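Local structure of PDZ domain protein (Parabacteroides distasonis, 4L8N) at residues Q109-Y114 against Y413-A418; Y307-I312 against N328-A333; D320-V325 against D340-I345; N427-N432 against I444-R449. The protein is of unknown function but carries N- and C-terminal PDZ domains around a DUF4136 domain, binds magnesium, and may recognise other proteins or peptides. One frame throughout, in Å; residues are numbered along the deposited sequence.

Contact 1: Q109-Y114 against Y413-A418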
# COMPACT_ATOMS: atom_id res chain seq x y z
N GLN A 109 -34.60 -5.01 -19.81
CA GLN A 109 -33.61 -5.28 -20.85
C GLN A 109 -33.52 -4.08 -21.81
O GLN A 109 -32.42 -3.59 -22.07
CB GLN A 109 -33.94 -6.58 -21.59
CG GLN A 109 -33.78 -7.84 -20.74
CD GLN A 109 -34.31 -9.06 -21.46
OE1 GLN A 109 -35.53 -9.27 -21.58
NE2 GLN A 109 -33.41 -9.86 -21.99
N LEU A 110 -34.68 -3.59 -22.30
CA LEU A 110 -34.79 -2.46 -23.22
C LEU A 110 -34.26 -1.14 -22.62
O LEU A 110 -33.66 -0.35 -23.34
CB LEU A 110 -36.24 -2.28 -23.68
CG LEU A 110 -36.81 -3.37 -24.59
CD1 LEU A 110 -38.31 -3.41 -24.52
CD2 LEU A 110 -36.34 -3.23 -26.03
N ALA A 111 -34.43 -0.94 -21.30
CA ALA A 111 -33.92 0.24 -20.61
C ALA A 111 -32.39 0.27 -20.70
O ALA A 111 -31.81 1.34 -20.85
CB ALA A 111 -34.37 0.26 -19.17
N SER A 112 -31.76 -0.91 -20.65
CA SER A 112 -30.32 -1.09 -20.77
C SER A 112 -29.86 -0.94 -22.21
O SER A 112 -28.83 -0.31 -22.44
CB SER A 112 -29.91 -2.45 -20.24
OG SER A 112 -29.68 -2.38 -18.85
N ALA A 113 -30.65 -1.47 -23.19
CA ALA A 113 -30.34 -1.38 -24.61
C ALA A 113 -30.47 0.05 -25.15
O ALA A 113 -29.68 0.46 -26.01
CB ALA A 113 -31.24 -2.33 -25.40
N TYR A 114 -31.45 0.82 -24.66
CA TYR A 114 -31.65 2.21 -25.09
C TYR A 114 -31.12 3.23 -24.02
O TYR A 114 -31.59 4.36 -23.96
CB TYR A 114 -33.14 2.46 -25.37
CG TYR A 114 -33.66 1.91 -26.68
CD1 TYR A 114 -33.56 2.65 -27.85
CD2 TYR A 114 -34.38 0.72 -26.72
CE1 TYR A 114 -34.10 2.18 -29.05
CE2 TYR A 114 -34.90 0.23 -27.91
CZ TYR A 114 -34.77 0.96 -29.08
OH TYR A 114 -35.29 0.50 -30.26
N TYR A 413 -40.44 5.78 -24.67
CA TYR A 413 -41.45 5.87 -23.61
C TYR A 413 -40.83 5.42 -22.26
O TYR A 413 -41.24 5.89 -21.20
CB TYR A 413 -42.71 5.04 -23.96
CG TYR A 413 -42.62 3.55 -23.65
CD1 TYR A 413 -42.98 3.05 -22.40
CD2 TYR A 413 -42.20 2.64 -24.62
CE1 TYR A 413 -42.88 1.69 -22.10
CE2 TYR A 413 -42.09 1.28 -24.34
CZ TYR A 413 -42.44 0.81 -23.08
OH TYR A 413 -42.37 -0.53 -22.80
N LEU A 414 -39.84 4.52 -22.33
CA LEU A 414 -39.10 4.03 -21.18
C LEU A 414 -38.45 5.17 -20.42
O LEU A 414 -38.22 5.03 -19.21
CB LEU A 414 -38.03 3.01 -21.62
CG LEU A 414 -38.58 1.67 -22.14
CD1 LEU A 414 -37.54 0.97 -22.98
CD2 LEU A 414 -39.09 0.78 -21.02
N TYR A 415 -38.17 6.31 -21.12
CA TYR A 415 -37.54 7.47 -20.51
C TYR A 415 -38.41 8.73 -20.61
O TYR A 415 -37.90 9.84 -20.55
CB TYR A 415 -36.14 7.69 -21.12
CG TYR A 415 -35.16 6.59 -20.77
CD1 TYR A 415 -34.74 6.39 -19.45
CD2 TYR A 415 -34.72 5.68 -21.73
CE1 TYR A 415 -33.86 5.36 -19.12
CE2 TYR A 415 -33.85 4.63 -21.40
CZ TYR A 415 -33.40 4.50 -20.10
OH TYR A 415 -32.51 3.51 -19.75
N TYR A 416 -39.75 8.56 -20.65
CA TYR A 416 -40.69 9.67 -20.77
C TYR A 416 -40.79 10.57 -19.53
O TYR A 416 -41.42 11.63 -19.61
CB TYR A 416 -42.08 9.17 -21.16
CG TYR A 416 -42.36 9.48 -22.60
CD1 TYR A 416 -41.37 9.32 -23.57
CD2 TYR A 416 -43.58 10.02 -22.99
CE1 TYR A 416 -41.60 9.67 -24.90
CE2 TYR A 416 -43.81 10.40 -24.31
CZ TYR A 416 -42.83 10.19 -25.27
OH TYR A 416 -43.07 10.50 -26.59
N PHE A 417 -40.13 10.19 -18.43
CA PHE A 417 -40.11 10.97 -17.20
C PHE A 417 -39.00 12.07 -17.29
O PHE A 417 -38.95 12.96 -16.43
CB PHE A 417 -39.89 10.02 -15.98
CG PHE A 417 -38.59 9.24 -16.05
CD1 PHE A 417 -37.39 9.82 -15.66
CD2 PHE A 417 -38.57 7.94 -16.55
CE1 PHE A 417 -36.18 9.12 -15.80
CE2 PHE A 417 -37.37 7.24 -16.67
CZ PHE A 417 -36.19 7.83 -16.30
N ALA A 418 -38.12 11.98 -18.30
CA ALA A 418 -36.99 12.90 -18.50
C ALA A 418 -37.36 14.03 -19.47
O ALA A 418 -37.93 13.74 -20.52
CB ALA A 418 -35.78 12.12 -19.01

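Contact 2: Y307-I312 against N328-A333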
# COMPACT_ATOMS: atom_id res chain seq x y z
N TYR A 307 -36.34 3.56 -15.21
CA TYR A 307 -37.14 3.47 -16.42
C TYR A 307 -38.62 3.52 -16.10
O TYR A 307 -39.00 3.26 -14.96
CB TYR A 307 -36.79 2.21 -17.24
CG TYR A 307 -37.10 0.88 -16.57
CD1 TYR A 307 -36.18 0.28 -15.71
CD2 TYR A 307 -38.24 0.16 -16.90
CE1 TYR A 307 -36.45 -0.95 -15.11
CE2 TYR A 307 -38.50 -1.09 -16.35
CZ TYR A 307 -37.61 -1.64 -15.44
OH TYR A 307 -37.84 -2.87 -14.88
N ASN A 308 -39.45 3.87 -17.10
CA ASN A 308 -40.92 3.82 -17.01
C ASN A 308 -41.32 2.37 -17.18
O ASN A 308 -41.02 1.76 -18.22
CB ASN A 308 -41.61 4.71 -18.06
CG ASN A 308 -41.84 6.15 -17.70
OD1 ASN A 308 -41.87 6.57 -16.53
ND2 ASN A 308 -42.09 6.94 -18.72
N TYR A 309 -41.96 1.81 -16.13
CA TYR A 309 -42.42 0.44 -16.09
C TYR A 309 -43.93 0.33 -16.32
O TYR A 309 -44.71 0.99 -15.62
CB TYR A 309 -42.04 -0.17 -14.74
CG TYR A 309 -42.63 -1.54 -14.48
CD1 TYR A 309 -42.09 -2.67 -15.09
CD2 TYR A 309 -43.71 -1.71 -13.62
CE1 TYR A 309 -42.62 -3.93 -14.86
CE2 TYR A 309 -44.23 -2.97 -13.36
CZ TYR A 309 -43.69 -4.08 -13.99
OH TYR A 309 -44.18 -5.33 -13.74
N THR A 310 -44.34 -0.53 -17.27
CA THR A 310 -45.73 -0.84 -17.59
C THR A 310 -46.01 -2.34 -17.29
O THR A 310 -47.12 -2.70 -16.92
CB THR A 310 -46.09 -0.50 -19.04
OG1 THR A 310 -45.49 -1.47 -19.91
CG2 THR A 310 -45.72 0.92 -19.45
N GLY A 311 -45.00 -3.19 -17.46
CA GLY A 311 -45.12 -4.62 -17.21
C GLY A 311 -45.20 -5.46 -18.46
O GLY A 311 -45.35 -6.68 -18.35
N ILE A 312 -45.11 -4.84 -19.65
CA ILE A 312 -45.20 -5.52 -20.95
C ILE A 312 -43.84 -6.13 -21.31
O ILE A 312 -42.79 -5.49 -21.16
CB ILE A 312 -45.70 -4.56 -22.09
CG1 ILE A 312 -47.11 -3.99 -21.80
CG2 ILE A 312 -45.68 -5.23 -23.48
CD1 ILE A 312 -47.40 -2.60 -22.47
N ASN A 328 -49.14 -7.56 -11.34
CA ASN A 328 -49.62 -6.36 -10.65
C ASN A 328 -48.96 -5.13 -11.21
O ASN A 328 -48.29 -4.37 -10.49
CB ASN A 328 -49.35 -6.50 -9.15
CG ASN A 328 -50.05 -7.71 -8.59
OD1 ASN A 328 -51.29 -7.78 -8.54
ND2 ASN A 328 -49.28 -8.74 -8.31
N SER A 329 -49.13 -4.94 -12.52
CA SER A 329 -48.46 -3.91 -13.27
C SER A 329 -49.42 -2.90 -13.84
O SER A 329 -50.58 -3.24 -14.06
CB SER A 329 -47.69 -4.56 -14.41
OG SER A 329 -48.57 -5.15 -15.37
N PRO A 330 -48.93 -1.67 -14.20
CA PRO A 330 -49.82 -0.69 -14.82
C PRO A 330 -50.49 -1.21 -16.10
O PRO A 330 -51.67 -0.91 -16.30
CB PRO A 330 -48.88 0.50 -15.11
CG PRO A 330 -47.77 0.36 -14.17
CD PRO A 330 -47.57 -1.12 -14.00
N ALA A 331 -49.78 -2.03 -16.94
CA ALA A 331 -50.34 -2.56 -18.19
C ALA A 331 -51.42 -3.58 -17.93
O ALA A 331 -52.39 -3.64 -18.70
CB ALA A 331 -49.26 -3.17 -19.07
N TYR A 332 -51.29 -4.37 -16.83
CA TYR A 332 -52.31 -5.35 -16.43
C TYR A 332 -53.58 -4.62 -15.97
O TYR A 332 -54.67 -4.96 -16.41
CB TYR A 332 -51.80 -6.31 -15.32
CG TYR A 332 -52.88 -7.27 -14.87
CD1 TYR A 332 -53.11 -8.45 -15.57
CD2 TYR A 332 -53.75 -6.94 -13.84
CE1 TYR A 332 -54.16 -9.30 -15.21
CE2 TYR A 332 -54.81 -7.77 -13.50
CZ TYR A 332 -55.01 -8.96 -14.17
OH TYR A 332 -56.06 -9.77 -13.82
N ALA A 333 -53.41 -3.62 -15.08
CA ALA A 333 -54.47 -2.77 -14.54
C ALA A 333 -55.20 -2.01 -15.65
O ALA A 333 -56.40 -1.77 -15.53
CB ALA A 333 -53.90 -1.80 -13.52

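Contact 3: D320-V325 against D340-I345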
# COMPACT_ATOMS: atom_id res chain seq x y z
N ASP A 320 -43.64 -6.01 -32.13
CA ASP A 320 -44.92 -5.32 -31.91
C ASP A 320 -45.97 -6.24 -31.21
O ASP A 320 -47.12 -5.83 -31.05
CB ASP A 320 -45.49 -4.73 -33.22
CG ASP A 320 -45.94 -5.71 -34.28
OD1 ASP A 320 -45.21 -6.69 -34.53
OD2 ASP A 320 -46.97 -5.45 -34.93
N GLN A 321 -45.53 -7.45 -30.77
CA GLN A 321 -46.36 -8.45 -30.11
C GLN A 321 -46.03 -8.65 -28.63
O GLN A 321 -44.90 -9.02 -28.27
CB GLN A 321 -46.23 -9.79 -30.83
CG GLN A 321 -47.11 -9.91 -32.07
CD GLN A 321 -47.34 -11.35 -32.45
OE1 GLN A 321 -46.45 -12.20 -32.36
NE2 GLN A 321 -48.55 -11.64 -32.89
N VAL A 322 -47.06 -8.46 -27.78
CA VAL A 322 -46.99 -8.65 -26.33
C VAL A 322 -46.88 -10.16 -26.05
O VAL A 322 -47.75 -10.92 -26.48
CB VAL A 322 -48.23 -8.03 -25.62
CG1 VAL A 322 -48.13 -8.15 -24.11
CG2 VAL A 322 -48.46 -6.58 -26.05
N VAL A 323 -45.82 -10.59 -25.37
CA VAL A 323 -45.65 -12.02 -25.07
C VAL A 323 -46.08 -12.32 -23.62
O VAL A 323 -46.30 -13.49 -23.29
CB VAL A 323 -44.23 -12.56 -25.36
CG1 VAL A 323 -43.98 -12.64 -26.86
CG2 VAL A 323 -43.16 -11.73 -24.68
N ASP A 324 -46.22 -11.28 -22.77
CA ASP A 324 -46.62 -11.40 -21.36
C ASP A 324 -46.90 -10.02 -20.74
O ASP A 324 -46.46 -9.00 -21.28
CB ASP A 324 -45.52 -12.14 -20.55
CG ASP A 324 -45.89 -12.65 -19.17
OD1 ASP A 324 -47.09 -12.57 -18.80
OD2 ASP A 324 -44.97 -13.13 -18.45
N VAL A 325 -47.66 -9.99 -19.64
CA VAL A 325 -48.03 -8.79 -18.87
C VAL A 325 -47.92 -9.16 -17.40
O VAL A 325 -48.68 -10.01 -16.95
CB VAL A 325 -49.43 -8.22 -19.23
CG1 VAL A 325 -49.71 -6.95 -18.45
CG2 VAL A 325 -49.59 -7.96 -20.72
N ASP A 340 -51.53 -9.53 -27.56
CA ASP A 340 -52.02 -8.24 -28.10
C ASP A 340 -51.02 -7.71 -29.12
O ASP A 340 -49.84 -8.08 -29.09
CB ASP A 340 -52.22 -7.19 -26.99
CG ASP A 340 -53.55 -7.20 -26.27
OD1 ASP A 340 -54.52 -7.75 -26.83
OD2 ASP A 340 -53.63 -6.65 -25.15
N ILE A 341 -51.48 -6.85 -30.03
CA ILE A 341 -50.55 -6.29 -31.01
C ILE A 341 -50.56 -4.78 -30.84
O ILE A 341 -51.61 -4.14 -30.99
CB ILE A 341 -50.83 -6.78 -32.46
CG1 ILE A 341 -50.44 -8.28 -32.60
CG2 ILE A 341 -50.06 -5.93 -33.48
CD1 ILE A 341 -51.24 -9.10 -33.65
N ILE A 342 -49.39 -4.22 -30.47
CA ILE A 342 -49.24 -2.79 -30.27
C ILE A 342 -49.06 -2.13 -31.65
O ILE A 342 -48.13 -2.46 -32.40
CB ILE A 342 -48.10 -2.44 -29.27
CG1 ILE A 342 -48.38 -3.11 -27.90
CG2 ILE A 342 -47.94 -0.91 -29.12
CD1 ILE A 342 -47.22 -3.14 -26.94
N GLU A 343 -50.02 -1.26 -32.00
CA GLU A 343 -50.00 -0.50 -33.25
C GLU A 343 -49.01 0.64 -33.06
O GLU A 343 -48.04 0.75 -33.82
CB GLU A 343 -51.41 0.01 -33.62
CG GLU A 343 -52.41 -1.10 -33.93
CD GLU A 343 -53.80 -0.63 -34.29
OE1 GLU A 343 -54.59 -0.33 -33.37
OE2 GLU A 343 -54.10 -0.54 -35.51
N LYS A 344 -49.18 1.43 -31.98
CA LYS A 344 -48.26 2.52 -31.67
C LYS A 344 -48.21 2.85 -30.16
O LYS A 344 -49.15 2.56 -29.41
CB LYS A 344 -48.57 3.78 -32.51
CG LYS A 344 -49.91 4.48 -32.30
CD LYS A 344 -50.06 5.60 -33.34
CE LYS A 344 -51.34 6.39 -33.21
NZ LYS A 344 -51.25 7.46 -32.18
N ILE A 345 -47.07 3.43 -29.73
CA ILE A 345 -46.82 3.96 -28.38
C ILE A 345 -46.65 5.47 -28.60
O ILE A 345 -45.67 5.92 -29.22
CB ILE A 345 -45.65 3.31 -27.57
CG1 ILE A 345 -45.64 1.76 -27.70
CG2 ILE A 345 -45.71 3.78 -26.09
CD1 ILE A 345 -44.40 1.07 -27.20

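Contact 4: N427-N432 against I444-R449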
# COMPACT_ATOMS: atom_id res chain seq x y z
N ASN A 427 -46.36 12.27 -18.07
CA ASN A 427 -45.67 10.99 -18.11
C ASN A 427 -46.60 9.84 -18.56
O ASN A 427 -46.12 8.76 -18.86
CB ASN A 427 -45.02 10.68 -16.75
CG ASN A 427 -43.97 9.59 -16.79
OD1 ASN A 427 -43.14 9.52 -17.69
ND2 ASN A 427 -44.01 8.69 -15.81
N ALA A 428 -47.91 10.09 -18.69
CA ALA A 428 -48.86 9.07 -19.15
C ALA A 428 -48.68 8.79 -20.66
O ALA A 428 -48.67 9.71 -21.48
CB ALA A 428 -50.28 9.51 -18.85
N CYS A 429 -48.51 7.51 -21.01
CA CYS A 429 -48.24 7.05 -22.38
C CYS A 429 -49.47 6.42 -22.98
O CYS A 429 -50.21 5.72 -22.30
CB CYS A 429 -47.06 6.08 -22.40
SG CYS A 429 -45.63 6.63 -21.41
N THR A 430 -49.70 6.69 -24.27
CA THR A 430 -50.84 6.18 -25.01
C THR A 430 -50.43 4.92 -25.73
O THR A 430 -49.48 4.93 -26.51
CB THR A 430 -51.38 7.25 -25.98
OG1 THR A 430 -51.88 8.36 -25.22
CG2 THR A 430 -52.48 6.73 -26.88
N PHE A 431 -51.14 3.83 -25.47
CA PHE A 431 -50.90 2.55 -26.12
C PHE A 431 -52.11 2.18 -26.99
O PHE A 431 -53.23 2.06 -26.48
CB PHE A 431 -50.57 1.45 -25.10
CG PHE A 431 -49.16 1.43 -24.56
CD1 PHE A 431 -48.79 2.25 -23.50
CD2 PHE A 431 -48.21 0.54 -25.07
CE1 PHE A 431 -47.49 2.19 -22.96
CE2 PHE A 431 -46.92 0.48 -24.53
CZ PHE A 431 -46.58 1.31 -23.48
N ASN A 432 -51.88 2.09 -28.31
CA ASN A 432 -52.87 1.74 -29.33
C ASN A 432 -52.68 0.28 -29.68
O ASN A 432 -51.69 -0.07 -30.31
CB ASN A 432 -52.72 2.62 -30.58
CG ASN A 432 -53.19 4.02 -30.38
OD1 ASN A 432 -52.41 4.91 -30.01
ND2 ASN A 432 -54.47 4.24 -30.60
N ILE A 444 -51.57 4.45 -20.28
CA ILE A 444 -50.88 3.78 -19.19
C ILE A 444 -50.01 4.77 -18.48
O ILE A 444 -49.08 5.29 -19.09
CB ILE A 444 -50.09 2.53 -19.69
CG1 ILE A 444 -51.02 1.51 -20.39
CG2 ILE A 444 -49.34 1.89 -18.51
CD1 ILE A 444 -50.35 0.22 -20.95
N ARG A 445 -50.30 5.06 -17.21
CA ARG A 445 -49.40 5.88 -16.45
C ARG A 445 -48.39 4.92 -15.83
O ARG A 445 -48.78 4.06 -15.04
CB ARG A 445 -50.05 6.78 -15.40
CG ARG A 445 -48.99 7.73 -14.84
CD ARG A 445 -49.51 8.70 -13.82
NE ARG A 445 -50.09 9.88 -14.44
CZ ARG A 445 -49.43 11.00 -14.70
NH1 ARG A 445 -48.15 11.11 -14.41
NH2 ARG A 445 -50.06 12.03 -15.24
N PRO A 446 -47.12 4.97 -16.25
CA PRO A 446 -46.17 4.01 -15.72
C PRO A 446 -45.74 4.36 -14.32
O PRO A 446 -45.96 5.49 -13.83
CB PRO A 446 -44.98 4.11 -16.70
CG PRO A 446 -45.43 4.99 -17.82
CD PRO A 446 -46.46 5.87 -17.21
N THR A 447 -45.11 3.38 -13.68
CA THR A 447 -44.49 3.55 -12.38
C THR A 447 -43.02 3.67 -12.68
O THR A 447 -42.55 3.16 -13.69
CB THR A 447 -44.86 2.43 -11.42
OG1 THR A 447 -44.63 1.16 -12.04
CG2 THR A 447 -46.29 2.55 -10.92
N ILE A 448 -42.31 4.37 -11.84
CA ILE A 448 -40.90 4.61 -12.08
C ILE A 448 -40.11 3.60 -11.27
O ILE A 448 -40.19 3.54 -10.03
CB ILE A 448 -40.55 6.10 -11.83
CG1 ILE A 448 -41.25 7.00 -12.89
CG2 ILE A 448 -39.04 6.33 -11.82
CD1 ILE A 448 -41.06 8.51 -12.76
N ARG A 449 -39.41 2.73 -12.00
CA ARG A 449 -38.56 1.73 -11.37
C ARG A 449 -37.23 2.35 -11.30
O ARG A 449 -36.70 2.78 -12.32
CB ARG A 449 -38.56 0.39 -12.12
CG ARG A 449 -39.76 -0.43 -11.84
CD ARG A 449 -39.54 -1.87 -12.19
NE ARG A 449 -40.64 -2.69 -11.70
CZ ARG A 449 -40.68 -4.02 -11.76
NH1 ARG A 449 -39.68 -4.70 -12.30
NH2 ARG A 449 -41.73 -4.68 -11.29

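Contact 1: Q109-Y114 against Y413-A418
A111 and L414 mark the closest approach of the two backbones, with CA atoms 6.4 Å apart, where the last turn of helix 107-113 meets a short 3-10 segment leading into the type I turn Y415-A418. Two neighbouring side chains of 413-418 do the work, one apolar and one polar. L414 sends CD1 into the flank of the helix, where it rests on L110 CB at 3.6 Å. Its CG stands anti to its own carbonyl carbon (chi1 -69°), which starts the branch toward the helix, while that same CG packs over one face of the Y413 ring. Y415 then reaches in with its hydroxyl: OH donates to A111 O at 2.5 Å, with a C=O...donor angle of 124° and tilted 31° from the carbonyl plane. A111 O lies at the edge of the ring, near its plane, and A111 CB is 3.8 Å from Y415 OH. Y114, the first residue to leave helical geometry, adds its carbonyl, with Y114 O 3.4 Å from Y415 CE2. The hydroxyl of Y415 has a second partner in T122 OG1, so it is gripped twice in a buried place and the rotation of the ring is probably well fixed. The ring of Y114 leads off elsewhere, meeting Y117 and Y361, with a methylpentanediol, probably from the crystallisation liquor, near its side chain. The result is helix-to-loop packing, a tyrosine hydroxyl donating to a carbonyl in the last turn of a helix, and it fastens 107-113 to the loop ahead of the last hairpin in the C-terminal PDZ region.

Contact 2: Y307-I312 against N328-A333
Y309 sets CG anti to its backbone N (chi1 172°), which starts the ring off on its course, and the ring then comes up to the start of helix 330-333; S329 holds OG between its backbone N and carbonyl carbon (chi1 67°), where it can cap that helix. The ring crosses P330 at about a right angle, CE2 lying 3.9 Å from P330 CD, and its OH passes 3.7 Å from S329 CB on the way to the carboxylate of D326. The guanidinium of R449 makes a cation-pi contact with the same ring. An alanine in place of Y309 would probably open a gap beside P330 CD and S329 CB and leave D326 without the hydroxyl and R449 without its ring. The backbone next door carries the polar link: A331 N donates to T310 O at 2.7 Å and 158°, in the carbonyl plane on a lone pair, with S329 CB 3.2 Å from that oxygen. In PDZ domains the turn ahead of the second strand is usually the carboxylate-binding loop, and T310-G311, leading into strand 312-315 of the C-terminal PDZ domain, probably corresponds to it. G311 has positive phi, and a CB there would clash with S329 CB. S329 is the N-cap, its OG accepting from Y332 N at 3.2 Å and also bonded to D326 O. Beyond the turn, I312 comes back to the helix with CG1 3.6 Å from A331 CB. T310 turns its hydroxyl elsewhere: OG1 accepts only a weak bond from I312 N but is also hydrogen-bonded to E107 OE2.

Contact 3: D320-V325 against D340-I345
Q321 and I341 face each other in a single backbone bridge, where the approach to strand 322-325 meets strand 341-345 in the C-terminal PDZ domain. The I341 side chain is the one to follow. Its CB sits 4.1 Å from D320 O. From there CG2 runs out to D320 OD2 at 3.4 Å, while CG1, anti to the carbonyl carbon of I341 (chi1 -71°), meets Q321 CG at 3.7 Å. At the tip, CD1 comes to Q321 NE2 at 3.8 Å. The isoleucine lies side by side with D320 and with Q321, pointing the same way as each, and its two branches are divided between them. An alanine at I341 would probably open a gap beside the Q321 chain and leave it freer to turn, with the D320 carboxylate losing its apolar neighbour CG2. Two backbone bonds flank the bridge. I342 N gives its hydrogen to D320 O at 2.8 Å, nearly along the C=O axis, and V322 N gives its own to D340 O at 3.1 Å, tilted 21° from the carbonyl plane. I341 CA also makes a CH...O contact with D320 O, beside the bond from I342 N. D340 holds its carboxylate out of this packing: OD1 forms a salt bridge with R435 and OD2 accepts from R337 N, so the charge is likely to be well balanced. V322, on the buried side, crosses I342 at about a right angle, with V322 CG2 touching I342 CD1 at 3.8 Å.

Contact 4: N427-N432 against I444-R449
N427 comes first, pressing on three residues of 444-449. Its CB lies 3.9 Å from R445 NH1 and its O sits 3.3 Å from P446 CD; CG stands anti to the backbone N (chi1 -164°), and at the end of the side chain ND2 lies 4.2 Å from I448 CD1. The other end of that amide, OD1, is bonded to N308 ND2, which probably fixes how the amide is turned. At A428 the CA atoms come nearest, A428 CA lying 4.2 Å from R445 CA, and the bent arginine chain brings its guanidinium round to lay one face over A428 N. C429 pairs with I444 as an antiparallel hydrogen-bonded pair: C429 N donates to I444 O at 3.0 Å from 38° above the carbonyl plane, and I444 N returns a shorter bond to C429 O at 2.7 Å, arriving more nearly in line with that carbonyl. Both side chains go to the same face of the sheet, and C429 SG touches P446 CG at 4.0 Å. F431 closes the walk. Its ring crosses I444 at about a right angle, with F431 CD1 on I444 CD1 at 3.6 Å, and it also meets Y413 edge-to-face. Beyond these strands, I444 packs on P330 and A331. This is the open end of the antiparallel beta hairpin formed by strands 429-435 and 438-456, the last hairpin of the C-terminal PDZ domain.

Overall arrangement
All four contacts sit in the C-terminal PDZ region, away from the magnesium-binding residues E239 and D270. Contacts 2 and 4 are nearest, their centres about 8 Å apart, and strands 298-309 and 438-456 join them through Y309 N and T447 O at 2.8 Å. Contact 1, about 13 Å from contact 2 between centres, is tied to it by N308 N and L414 O at 2.7 Å. Contacts 3 and 4, centres about 14 Å apart, meet where strands 341-345 and 429-435 are neighbours in one sheet and E343 and K344 form a classic beta bulge opposite N432, with E343 N 2.7 Å from N432 O. Contacts 2 and 3 alternate along the chain, and V325 packs on helix 330-333.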